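Local coordinates for protein gasdermin (Bradyrhizobium tropiciagri, PDB 7N50) that probably forms membrane pores that kill the cell as part of bacterial immunity, once released from an autoinhibited state, at residues 29-33 and 153-157; 58-62 and 131-135; 103-108 and 175-181; 113-119 and 160-166. The contacts are given in a common frame with arbitrary orientation. Residue numbers count along the deposited sequence, not the author numbering.

Contact 1 (29-33 and 153-157); sequences NIAPG and VVTKV
In the central twisted sheet of the gasdermin fold, a connection between two strands packs against a long bulged strand. Residues 29-33 belong to the loop between strands 21-27 and 35-38; residues 153-157 lie on strand 150-168. Ile30 to Pro32 are extended, and Gly33 then turns to phi/psi 94/-11, where a CB would collide with the preceding carbonyl. The CA 30-to-33 and CA 153-to-157 directions are 133° apart, and the CA atoms come closest at Gly33 and Val154, 5.0 Å. One backbone hydrogen bond joins the segments, from Gly33 N to Val154 O (2.7 Å, 166° at the hydrogen). The rest is van der Waals packing, mostly of valine methyls on the loop. Val154 and Val157, both chi1 t, can both point toward the loop because of the bulge between them: Val157 CG2 lies 3.7 Å from Pro32 CD and 4.4 Å from Ile30 CG2, while Val154 CG2 is 4.4 Å from Ile30 CG2. Val153 CG1 reaches Gly33 CA at 4.0 Å. Ile30, chi1 m, also packs on Leu213. Thr155 and Lys156 point away and together face Thr214, a classic beta bulge in the antiparallel sheet of the gasdermin fold.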
loop_
_atom_site.group_PDB
_atom_site.type_symbol
_atom_site.label_atom_id
_atom_site.label_comp_id
_atom_site.label_asym_id
_atom_site.label_seq_id
_atom_site.Cartn_x
_atom_site.Cartn_y
_atom_site.Cartn_z
ATOM N N ASN A 29 -10.973 -4.240 -2.515
ATOM C CA ASN A 29 -11.387 -5.047 -3.657
ATOM C C ASN A 29 -10.199 -5.459 -4.542
ATOM O O ASN A 29 -10.266 -5.382 -5.776
ATOM C CB ASN A 29 -12.434 -4.303 -4.487
ATOM C CG ASN A 29 -11.923 -3.009 -5.067
ATOM O OD1 ASN A 29 -10.854 -2.504 -4.680
ATOM N ND2 ASN A 29 -12.691 -2.432 -6.002
ATOM N N ILE A 30 -9.108 -5.956 -3.943
ATOM C CA ILE A 30 -7.994 -6.567 -4.668
ATOM C C ILE A 30 -7.752 -7.952 -4.084
ATOM O O ILE A 30 -7.835 -8.151 -2.867
ATOM C CB ILE A 30 -6.696 -5.733 -4.583
ATOM C CG1 ILE A 30 -6.905 -4.370 -5.193
ATOM C CG2 ILE A 30 -5.521 -6.423 -5.300
ATOM C CD1 ILE A 30 -5.652 -3.547 -5.120
ATOM N N ALA A 31 -7.493 -8.913 -4.961
ATOM C CA ALA A 31 -7.334 -10.291 -4.549
ATOM C C ALA A 31 -5.971 -10.805 -4.966
ATOM O O ALA A 31 -5.397 -10.338 -5.956
ATOM C CB ALA A 31 -8.402 -11.187 -5.183
ATOM N N PRO A 32 -5.426 -11.771 -4.249
ATOM C CA PRO A 32 -4.258 -12.482 -4.769
ATOM C C PRO A 32 -4.560 -13.049 -6.151
ATOM O O PRO A 32 -5.678 -13.503 -6.414
ATOM C CB PRO A 32 -4.027 -13.592 -3.736
ATOM C CG PRO A 32 -4.716 -13.106 -2.472
ATOM C CD PRO A 32 -5.921 -12.351 -2.985
ATOM N N GLY A 33 -3.564 -12.965 -7.041
ATOM C CA GLY A 33 -3.700 -13.387 -8.429
ATOM C C GLY A 33 -4.088 -12.286 -9.387
ATOM O O GLY A 33 -4.054 -12.521 -10.603
ATOM N N VAL A 153 1.881 -9.994 -11.146
ATOM C CA VAL A 153 0.834 -10.775 -10.494
ATOM C C VAL A 153 0.888 -10.475 -9.005
ATOM O O VAL A 153 1.967 -10.506 -8.405
ATOM C CB VAL A 153 1.014 -12.279 -10.754
ATOM C CG1 VAL A 153 -0.090 -13.082 -10.019
ATOM C CG2 VAL A 153 1.016 -12.619 -12.264
ATOM N N VAL A 154 -0.272 -10.203 -8.399
ATOM C CA VAL A 154 -0.342 -9.995 -6.959
ATOM C C VAL A 154 -0.167 -11.338 -6.265
ATOM O O VAL A 154 -0.978 -12.253 -6.450
ATOM C CB VAL A 154 -1.679 -9.372 -6.553
ATOM C CG1 VAL A 154 -1.756 -9.228 -5.011
ATOM C CG2 VAL A 154 -1.894 -8.033 -7.284
ATOM N N THR A 155 0.896 -11.467 -5.466
ATOM C CA THR A 155 1.099 -12.713 -4.731
ATOM C C THR A 155 0.748 -12.596 -3.251
ATOM O O THR A 155 0.555 -13.630 -2.609
ATOM C CB THR A 155 2.543 -13.195 -4.888
ATOM O OG1 THR A 155 3.421 -12.162 -4.411
ATOM C CG2 THR A 155 2.841 -13.489 -6.355
ATOM N N LYS A 156 0.655 -11.387 -2.685
ATOM C CA LYS A 156 0.152 -11.241 -1.313
ATOM C C LYS A 156 -0.585 -9.914 -1.220
ATOM O O LYS A 156 -0.109 -8.895 -1.744
ATOM C CB LYS A 156 1.265 -11.252 -0.257
ATOM C CG LYS A 156 2.229 -12.406 -0.369
ATOM C CD LYS A 156 3.280 -12.396 0.708
ATOM C CE LYS A 156 4.275 -13.527 0.391
ATOM N NZ LYS A 156 5.437 -13.557 1.318
ATOM N N VAL A 157 -1.746 -9.934 -0.556
ATOM C CA VAL A 157 -2.503 -8.726 -0.244
ATOM C C VAL A 157 -2.295 -8.413 1.221
ATOM O O VAL A 157 -2.415 -9.305 2.074
ATOM C CB VAL A 157 -3.994 -8.907 -0.578
ATOM C CG1 VAL A 157 -4.774 -7.706 -0.182
ATOM C CG2 VAL A 157 -4.170 -9.164 -2.086
#

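Contact 2 (58-62 and 131-135); sequences SPEVA and VLVQM
A loop is held against a helix by a glutamine side chain that pairs with the backbone of one loop residue. Residues 58-62, in the loop between strands 44-47 and 68-69 of the gasdermin fold, run extended past helix 128-138, with CA atoms closest at Pro59 and Val131 (5.7 Å). Gln134 (chi1 m, chi2 t, chi3 70°) points toward the loop, and its amide serves Glu60 twice: Glu60 N donates to Gln134 OE1 (2.8 Å, 157°), and Gln134 NE2 donates to Glu60 O (3.0 Å, 168°). Both backbone polar groups of Glu60 are thus satisfied by one side chain. NE2 also makes a weak bond to Ala130 O, and Glu60 O accepts a second bond from Asn127 ND2. Asn127, just before helix 128-138, accepts from Ala62 N through OD1, so the loop is also held at the helix N-terminal side. Within the helix, Met135 N donates to Val131 O at 3.0 Å. Apolar contacts flank the polar pair. Val61 CG1 lies 4.4 Å from Val131 CG2. Pro59 (C-gamma exo) points toward the helix and packs on Val131 and on Met135, whose chi angles are all m; Pro59 CG is 3.8 Å from Val131 CG1 and 3.4 Å from Met135 SD.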
loop_
_atom_site.group_PDB
_atom_site.type_symbol
_atom_site.label_atom_id
_atom_site.label_comp_id
_atom_site.label_asym_id
_atom_site.label_seq_id
_atom_site.Cartn_x
_atom_site.Cartn_y
_atom_site.Cartn_z
ATOM N N SER A 58 -9.668 -16.112 -16.541
ATOM C CA SER A 58 -8.431 -16.103 -15.789
ATOM C C SER A 58 -8.091 -17.523 -15.348
ATOM O O SER A 58 -8.967 -18.389 -15.273
ATOM C CB SER A 58 -8.554 -15.192 -14.567
ATOM O OG SER A 58 -8.395 -13.832 -14.920
ATOM N N PRO A 59 -6.822 -17.792 -15.055
ATOM C CA PRO A 59 -6.471 -19.060 -14.406
ATOM C C PRO A 59 -7.180 -19.192 -13.066
ATOM O O PRO A 59 -7.584 -18.201 -12.453
ATOM C CB PRO A 59 -4.951 -18.956 -14.202
ATOM C CG PRO A 59 -4.510 -17.846 -15.087
ATOM C CD PRO A 59 -5.658 -16.903 -15.211
ATOM N N GLU A 60 -7.287 -20.438 -12.601
ATOM C CA GLU A 60 -7.799 -20.718 -11.262
ATOM C C GLU A 60 -6.761 -20.327 -10.221
ATOM O O GLU A 60 -5.633 -20.837 -10.247
ATOM C CB GLU A 60 -8.135 -22.202 -11.123
ATOM C CG GLU A 60 -9.213 -22.702 -12.053
ATOM C CD GLU A 60 -9.768 -24.043 -11.607
ATOM O OE1 GLU A 60 -9.200 -24.632 -10.660
ATOM O OE2 GLU A 60 -10.773 -24.502 -12.194
ATOM N N VAL A 61 -7.126 -19.435 -9.309
ATOM C CA VAL A 61 -6.205 -19.007 -8.252
ATOM C C VAL A 61 -6.537 -19.749 -6.966
ATOM O O VAL A 61 -7.711 -20.030 -6.667
ATOM C CB VAL A 61 -6.214 -17.477 -8.018
ATOM C CG1 VAL A 61 -5.936 -16.714 -9.291
ATOM C CG2 VAL A 61 -7.498 -17.018 -7.374
ATOM N N ALA A 62 -5.494 -20.082 -6.206
ATOM C CA ALA A 62 -5.625 -20.642 -4.863
ATOM C C ALA A 62 -5.016 -19.667 -3.870
ATOM O O ALA A 62 -3.982 -19.051 -4.155
ATOM C CB ALA A 62 -4.930 -22.002 -4.739
ATOM N N VAL A 131 -0.522 -21.142 -11.669
ATOM C CA VAL A 131 -1.195 -20.118 -12.472
ATOM C C VAL A 131 -0.472 -19.932 -13.807
ATOM O O VAL A 131 -1.098 -19.898 -14.877
ATOM C CB VAL A 131 -1.279 -18.786 -11.702
ATOM C CG1 VAL A 131 -1.520 -17.610 -12.677
ATOM C CG2 VAL A 131 -2.377 -18.849 -10.660
ATOM N N LEU A 132 0.855 -19.850 -13.770
ATOM C CA LEU A 132 1.597 -19.730 -15.023
ATOM C C LEU A 132 1.446 -20.982 -15.889
ATOM O O LEU A 132 1.323 -20.885 -17.119
ATOM C CB LEU A 132 3.076 -19.434 -14.745
ATOM C CG LEU A 132 3.422 -18.111 -14.044
ATOM C CD1 LEU A 132 4.862 -17.718 -14.339
ATOM C CD2 LEU A 132 2.465 -16.985 -14.425
ATOM N N VAL A 133 1.454 -22.173 -15.275
ATOM C CA VAL A 133 1.219 -23.394 -16.048
ATOM C C VAL A 133 -0.113 -23.301 -16.782
ATOM O O VAL A 133 -0.211 -23.614 -17.976
ATOM C CB VAL A 133 1.260 -24.646 -15.146
ATOM C CG1 VAL A 133 0.751 -25.849 -15.917
ATOM C CG2 VAL A 133 2.673 -24.924 -14.664
ATOM N N GLN A 134 -1.171 -22.907 -16.063
ATOM C CA GLN A 134 -2.486 -22.811 -16.690
ATOM C C GLN A 134 -2.491 -21.821 -17.849
ATOM O O GLN A 134 -3.096 -22.088 -18.895
ATOM C CB GLN A 134 -3.512 -22.373 -15.657
ATOM C CG GLN A 134 -3.785 -23.377 -14.585
ATOM C CD GLN A 134 -4.721 -22.771 -13.551
ATOM O OE1 GLN A 134 -5.898 -22.548 -13.843
ATOM N NE2 GLN A 134 -4.200 -22.455 -12.363
ATOM N N MET A 135 -1.868 -20.660 -17.667
ATOM C CA MET A 135 -1.768 -19.685 -18.756
ATOM C C MET A 135 -1.054 -20.277 -19.963
ATOM O O MET A 135 -1.515 -20.153 -21.109
ATOM C CB MET A 135 -1.027 -18.440 -18.276
ATOM C CG MET A 135 -1.747 -17.636 -17.220
ATOM S SD MET A 135 -3.063 -16.667 -17.966
ATOM C CE MET A 135 -2.138 -15.675 -19.134
#

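Contact 3 (103-108 and 175-181); sequences SAFSSS and VDLSAKA
A serine-rich helix C-terminus meets a helix N-cap in the helical part of the gasdermin fold, where helices 80-91, 98-107 and 179-188 come together. Residues 103-108 lie at the C-terminal end of helix 98-107, while 175-181 run extended up to Ser178, the N-cap of helix 179-188. CA atoms are closest at Ala104 and Ala181 (4.1 Å) and at Ser108 and Ser178 (4.9 Å). Hydroxyl bonds dominate. Ser178 OG (chi1 p) caps its helix by accepting from Ala181 N at 2.9 Å, and shares a hydrogen bond with Ser107 OG (chi1 t) at 2.7 Å. Ser108 OG (chi1 m) donates to Ala104 O within its own segment (2.8 Å) and accepts from Ser178 N (2.9 Å, 168°), so one hydroxyl links the end of helix 98-107 to the start of helix 179-188. Separately, Ser103 OG hydrogen-bonds to Glu184 OE1, and Asp176 OD1 forms a salt bridge with Arg195. Apolar contact comes from small residues packed tightly, Ala104 CB to Ala181 CB at 3.6 Å, and from Leu177 (chi1 m, chi2 t), whose CD2 meets the edge of the Phe105 ring, 4.1 Å from Phe105 CD1. The other neighbours of this ring include Ala83 and Met87 of helix 80-91. A water completes the junction, donating to Ser108 O at 2.9 Å and to Asp176 O at 2.6 Å.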
loop_
_atom_site.group_PDB
_atom_site.type_symbol
_atom_site.label_atom_id
_atom_site.label_comp_id
_atom_site.label_asym_id
_atom_site.label_seq_id
_atom_site.Cartn_x
_atom_site.Cartn_y
_atom_site.Cartn_z
ATOM N N SER A 103 -1.599 21.772 8.052
ATOM C CA SER A 103 -2.262 22.690 8.974
ATOM C C SER A 103 -2.276 22.137 10.393
ATOM O O SER A 103 -1.947 22.843 11.345
ATOM C CB SER A 103 -3.687 22.967 8.516
ATOM O OG SER A 103 -4.334 23.809 9.456
ATOM N N ALA A 104 -2.656 20.869 10.550
ATOM C CA ALA A 104 -2.757 20.293 11.887
ATOM C C ALA A 104 -1.403 20.280 12.593
ATOM O O ALA A 104 -1.297 20.642 13.776
ATOM C CB ALA A 104 -3.347 18.880 11.812
ATOM N N PHE A 105 -0.361 19.833 11.893
ATOM C CA PHE A 105 0.937 19.717 12.537
ATOM C C PHE A 105 1.516 21.091 12.856
ATOM O O PHE A 105 2.134 21.277 13.912
ATOM C CB PHE A 105 1.876 18.924 11.635
ATOM C CG PHE A 105 1.501 17.478 11.462
ATOM C CD1 PHE A 105 0.806 16.793 12.445
ATOM C CD2 PHE A 105 1.884 16.793 10.310
ATOM C CE1 PHE A 105 0.450 15.447 12.276
ATOM C CE2 PHE A 105 1.557 15.475 10.145
ATOM C CZ PHE A 105 0.839 14.790 11.129
ATOM N N SER A 106 1.329 22.067 11.956
ATOM C CA SER A 106 1.840 23.415 12.199
ATOM C C SER A 106 1.188 24.038 13.433
ATOM O O SER A 106 1.872 24.636 14.277
ATOM C CB SER A 106 1.602 24.288 10.961
ATOM O OG SER A 106 2.230 25.558 11.115
ATOM N N SER A 107 -0.131 23.885 13.562
ATOM C CA SER A 107 -0.862 24.389 14.718
ATOM C C SER A 107 -0.421 23.725 16.017
ATOM O O SER A 107 -0.624 24.282 17.108
ATOM C CB SER A 107 -2.357 24.153 14.479
ATOM O OG SER A 107 -3.129 24.509 15.600
ATOM N N SER A 108 0.181 22.547 15.931
ATOM C CA SER A 108 0.527 21.757 17.104
ATOM C C SER A 108 1.987 21.899 17.489
ATOM O O SER A 108 2.437 21.236 18.435
ATOM C CB SER A 108 0.211 20.278 16.846
ATOM O OG SER A 108 -1.154 20.096 16.497
ATOM N N VAL A 175 3.913 15.708 22.382
ATOM C CA VAL A 175 2.892 16.728 22.578
ATOM C C VAL A 175 1.589 16.266 21.954
ATOM O O VAL A 175 1.574 15.466 21.016
ATOM C CB VAL A 175 3.268 18.084 21.970
ATOM C CG1 VAL A 175 4.455 18.678 22.691
ATOM C CG2 VAL A 175 3.501 17.979 20.468
ATOM N N ASP A 176 0.491 16.814 22.480
ATOM C CA ASP A 176 -0.819 16.591 21.874
ATOM C C ASP A 176 -0.962 17.398 20.588
ATOM O O ASP A 176 -0.346 18.448 20.412
ATOM C CB ASP A 176 -1.931 17.025 22.831
ATOM C CG ASP A 176 -2.181 16.032 23.938
ATOM O OD1 ASP A 176 -1.844 14.840 23.796
ATOM O OD2 ASP A 176 -2.739 16.466 24.972
ATOM N N LEU A 177 -1.851 16.928 19.707
ATOM C CA LEU A 177 -2.350 17.792 18.648
ATOM C C LEU A 177 -3.184 18.907 19.268
ATOM O O LEU A 177 -3.919 18.682 20.239
ATOM C CB LEU A 177 -3.217 17.000 17.657
ATOM C CG LEU A 177 -2.461 15.955 16.834
ATOM C CD1 LEU A 177 -3.440 15.094 16.051
ATOM C CD2 LEU A 177 -1.506 16.645 15.888
ATOM N N SER A 178 -3.071 20.109 18.697
ATOM C CA SER A 178 -3.872 21.235 19.191
ATOM C C SER A 178 -5.358 20.947 19.000
ATOM O O SER A 178 -5.748 20.103 18.183
ATOM C CB SER A 178 -3.514 22.527 18.448
ATOM O OG SER A 178 -3.948 22.470 17.083
ATOM N N ALA A 179 -6.197 21.690 19.732
ATOM C CA ALA A 179 -7.639 21.537 19.531
ATOM C C ALA A 179 -8.008 21.925 18.107
ATOM O O ALA A 179 -8.805 21.235 17.465
ATOM C CB ALA A 179 -8.441 22.352 20.559
ATOM N N LYS A 180 -7.386 22.983 17.574
ATOM C CA LYS A 180 -7.646 23.356 16.185
ATOM C C LYS A 180 -7.312 22.222 15.240
ATOM O O LYS A 180 -8.067 21.946 14.306
ATOM C CB LYS A 180 -6.834 24.598 15.810
ATOM C CG LYS A 180 -6.936 25.008 14.351
ATOM C CD LYS A 180 -6.055 26.236 14.067
ATOM C CE LYS A 180 -6.002 26.562 12.583
ATOM N NZ LYS A 180 -4.976 27.591 12.261
ATOM N N ALA A 181 -6.166 21.572 15.454
ATOM C CA ALA A 181 -5.757 20.450 14.609
ATOM C C ALA A 181 -6.742 19.296 14.689
ATOM O O ALA A 181 -7.164 18.742 13.660
ATOM C CB ALA A 181 -4.377 19.972 15.040
HETATM O O HOH W 1 0.911 20.729 20.800
#

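Contact 4 (113-119 and 160-166); sequences IQLSIVA and ARGIRIS
In the large sheet of the gasdermin fold, strand 150-168 turns a corner at Arg161 and runs antiparallel to strand 112-124, local axes 4.5 Å apart at 147°. Ala160 CB packs 3.5 Å from Ile117 CG2. Arg161 N donates to Val118 O (2.8 Å) and Gly162 O (phi/psi 166/-155) accepts from Val118 N (2.9 Å), both residues facing Val118 in a classic beta bulge. Ile163 forms a non-hydrogen-bonded pair with Ile117 and puts CG2 3.5 Å from Leu115 CG. Ser116 N bonds Arg164 O, and Arg164 N bonds Ser116 O, both at 2.9 Å. The Arg164 guanidinium covers Val118 CG2 with one face, salt-bridges Glu196, and donates from NH2 to a water (2.9 Å) shared with Ser116 OG (3.0 Å). Ile165, opposite Leu115, places CG2 3.7 Å from Ile113 CG2. Ser166 N donates to Gln114 O (2.9 Å) and Gln114 N to Ser166 O (2.8 Å). The face of isoleucines and Leu115 therefore packs on helices 10-17 and 80-91; the other, with Gln114, Ser116, Val118, Arg164 and Ser166, is mostly polar.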
loop_
_atom_site.group_PDB
_atom_site.type_symbol
_atom_site.label_atom_id
_atom_site.label_comp_id
_atom_site.label_asym_id
_atom_site.label_seq_id
_atom_site.Cartn_x
_atom_site.Cartn_y
_atom_site.Cartn_z
ATOM N N ILE A 113 7.066 13.212 13.556
ATOM C CA ILE A 113 5.954 12.291 13.743
ATOM C C ILE A 113 6.543 10.889 13.749
ATOM O O ILE A 113 7.345 10.551 12.867
ATOM C CB ILE A 113 4.936 12.434 12.596
ATOM C CG1 ILE A 113 4.411 13.878 12.441
ATOM C CG2 ILE A 113 3.811 11.397 12.693
ATOM C CD1 ILE A 113 3.790 14.503 13.658
ATOM N N GLN A 114 6.159 10.066 14.720
ATOM C CA GLN A 114 6.549 8.663 14.721
ATOM C C GLN A 114 5.323 7.865 14.290
ATOM O O GLN A 114 4.257 8.015 14.887
ATOM C CB GLN A 114 7.049 8.205 16.084
ATOM C CG GLN A 114 7.610 6.796 16.035
ATOM C CD GLN A 114 8.150 6.341 17.363
ATOM O OE1 GLN A 114 8.168 7.103 18.327
ATOM N NE2 GLN A 114 8.607 5.097 17.425
ATOM N N LEU A 115 5.460 7.073 13.227
ATOM C CA LEU A 115 4.321 6.457 12.556
ATOM C C LEU A 115 4.452 4.943 12.578
ATOM O O LEU A 115 5.526 4.404 12.291
ATOM C CB LEU A 115 4.238 6.977 11.141
ATOM C CG LEU A 115 3.123 6.452 10.285
ATOM C CD1 LEU A 115 2.868 7.533 9.252
ATOM C CD2 LEU A 115 3.491 5.147 9.616
ATOM N N SER A 116 3.352 4.243 12.886
ATOM C CA SER A 116 3.357 2.788 12.821
ATOM C C SER A 116 2.013 2.319 12.286
ATOM O O SER A 116 1.066 3.099 12.188
ATOM C CB SER A 116 3.628 2.134 14.168
ATOM O OG SER A 116 2.676 2.573 15.116
ATOM N N ILE A 117 1.953 1.049 11.880
ATOM C CA ILE A 117 0.781 0.476 11.216
ATOM C C ILE A 117 0.008 -0.355 12.233
ATOM O O ILE A 117 0.593 -1.180 12.949
ATOM C CB ILE A 117 1.206 -0.375 10.005
ATOM C CG1 ILE A 117 1.933 0.496 8.965
ATOM C CG2 ILE A 117 -0.035 -1.019 9.355
ATOM C CD1 ILE A 117 2.591 -0.351 7.895
ATOM N N VAL A 118 -1.315 -0.144 12.294
ATOM C CA VAL A 118 -2.169 -0.766 13.299
ATOM C C VAL A 118 -2.764 -2.023 12.694
ATOM O O VAL A 118 -3.421 -1.956 11.650
ATOM C CB VAL A 118 -3.280 0.197 13.741
ATOM C CG1 VAL A 118 -4.155 -0.496 14.752
ATOM C CG2 VAL A 118 -2.697 1.467 14.358
ATOM N N ALA A 119 -2.495 -3.164 13.310
ATOM C CA ALA A 119 -3.113 -4.465 13.010
ATOM C C ALA A 119 -2.972 -4.881 11.545
ATOM O O ALA A 119 -3.974 -5.055 10.825
ATOM C CB ALA A 119 -4.592 -4.457 13.436
ATOM N N ALA A 160 -4.629 -3.490 6.810
ATOM C CA ALA A 160 -4.385 -2.955 8.150
ATOM C C ALA A 160 -5.577 -2.137 8.604
ATOM O O ALA A 160 -6.357 -1.625 7.805
ATOM C CB ALA A 160 -3.124 -2.099 8.193
ATOM N N ARG A 161 -5.666 -1.954 9.915
ATOM C CA ARG A 161 -6.788 -1.205 10.469
ATOM C C ARG A 161 -6.565 0.301 10.384
ATOM O O ARG A 161 -7.532 1.063 10.369
ATOM C CB ARG A 161 -7.011 -1.646 11.919
ATOM C CG ARG A 161 -8.196 -0.997 12.586
ATOM C CD ARG A 161 -9.503 -1.501 12.000
ATOM N NE ARG A 161 -10.611 -0.959 12.766
ATOM C CZ ARG A 161 -11.051 -1.508 13.889
ATOM N NH1 ARG A 161 -10.660 -2.724 14.258
ATOM N NH2 ARG A 161 -11.884 -0.819 14.656
ATOM N N GLY A 162 -5.317 0.750 10.365
ATOM C CA GLY A 162 -5.052 2.176 10.237
ATOM C C GLY A 162 -3.611 2.470 10.588
ATOM O O GLY A 162 -2.743 1.612 10.449
ATOM N N ILE A 163 -3.384 3.728 11.012
ATOM C CA ILE A 163 -2.052 4.243 11.323
ATOM C C ILE A 163 -2.078 4.856 12.719
ATOM O O ILE A 163 -3.047 5.525 13.090
ATOM C CB ILE A 163 -1.600 5.303 10.296
ATOM C CG1 ILE A 163 -1.462 4.670 8.926
ATOM C CG2 ILE A 163 -0.286 5.972 10.702
ATOM C CD1 ILE A 163 -1.426 5.751 7.817
ATOM N N ARG A 164 -1.001 4.669 13.473
ATOM C CA ARG A 164 -0.835 5.250 14.807
ATOM C C ARG A 164 0.333 6.233 14.742
ATOM O O ARG A 164 1.370 5.920 14.159
ATOM C CB ARG A 164 -0.554 4.151 15.845
ATOM C CG ARG A 164 -0.342 4.642 17.279
ATOM C CD ARG A 164 -0.534 3.534 18.347
ATOM N NE ARG A 164 -0.455 2.183 17.811
ATOM C CZ ARG A 164 -1.422 1.272 17.839
ATOM N NH1 ARG A 164 -2.597 1.500 18.429
ATOM N NH2 ARG A 164 -1.207 0.096 17.260
ATOM N N ILE A 165 0.163 7.425 15.313
ATOM C CA ILE A 165 1.282 8.360 15.366
ATOM C C ILE A 165 1.529 8.883 16.772
ATOM O O ILE A 165 0.616 9.011 17.592
ATOM C CB ILE A 165 1.091 9.565 14.426
ATOM C CG1 ILE A 165 -0.112 10.415 14.862
ATOM C CG2 ILE A 165 0.993 9.089 12.959
ATOM C CD1 ILE A 165 -0.261 11.709 14.070
ATOM N N SER A 166 2.789 9.249 17.015
ATOM C CA SER A 166 3.201 10.040 18.164
ATOM C C SER A 166 3.805 11.342 17.641
ATOM O O SER A 166 4.557 11.340 16.653
ATOM C CB SER A 166 4.215 9.284 19.001
ATOM O OG SER A 166 3.590 8.207 19.686
HETATM O O HOH W 2 1.272 -0.029 15.758
#

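In the fold
From the N terminus, the loop after strand 21-27 enters contact 1, which closes a long excursion when strand 150-168 returns. Contact 2 is nested inside that excursion, tying the 58-62 loop to helix 128-138, and touches contact 1 where Val61 packs on Pro32 and Gly33. Helix 98-107 then opens contact 3, closed only after strand 150-168 has ended; contact 4 nests within it, joining strands 112-124 and 150-168, and Phe105 packs on Ile113 and Ile165. Contacts 3 and 4 each cross both contacts 1 and 2. Strand 150-168 serves contacts 1 and 4, so it passes from one side of the chain's centre to the other. The centres of contacts 2 and 3 lie about 50 Å apart.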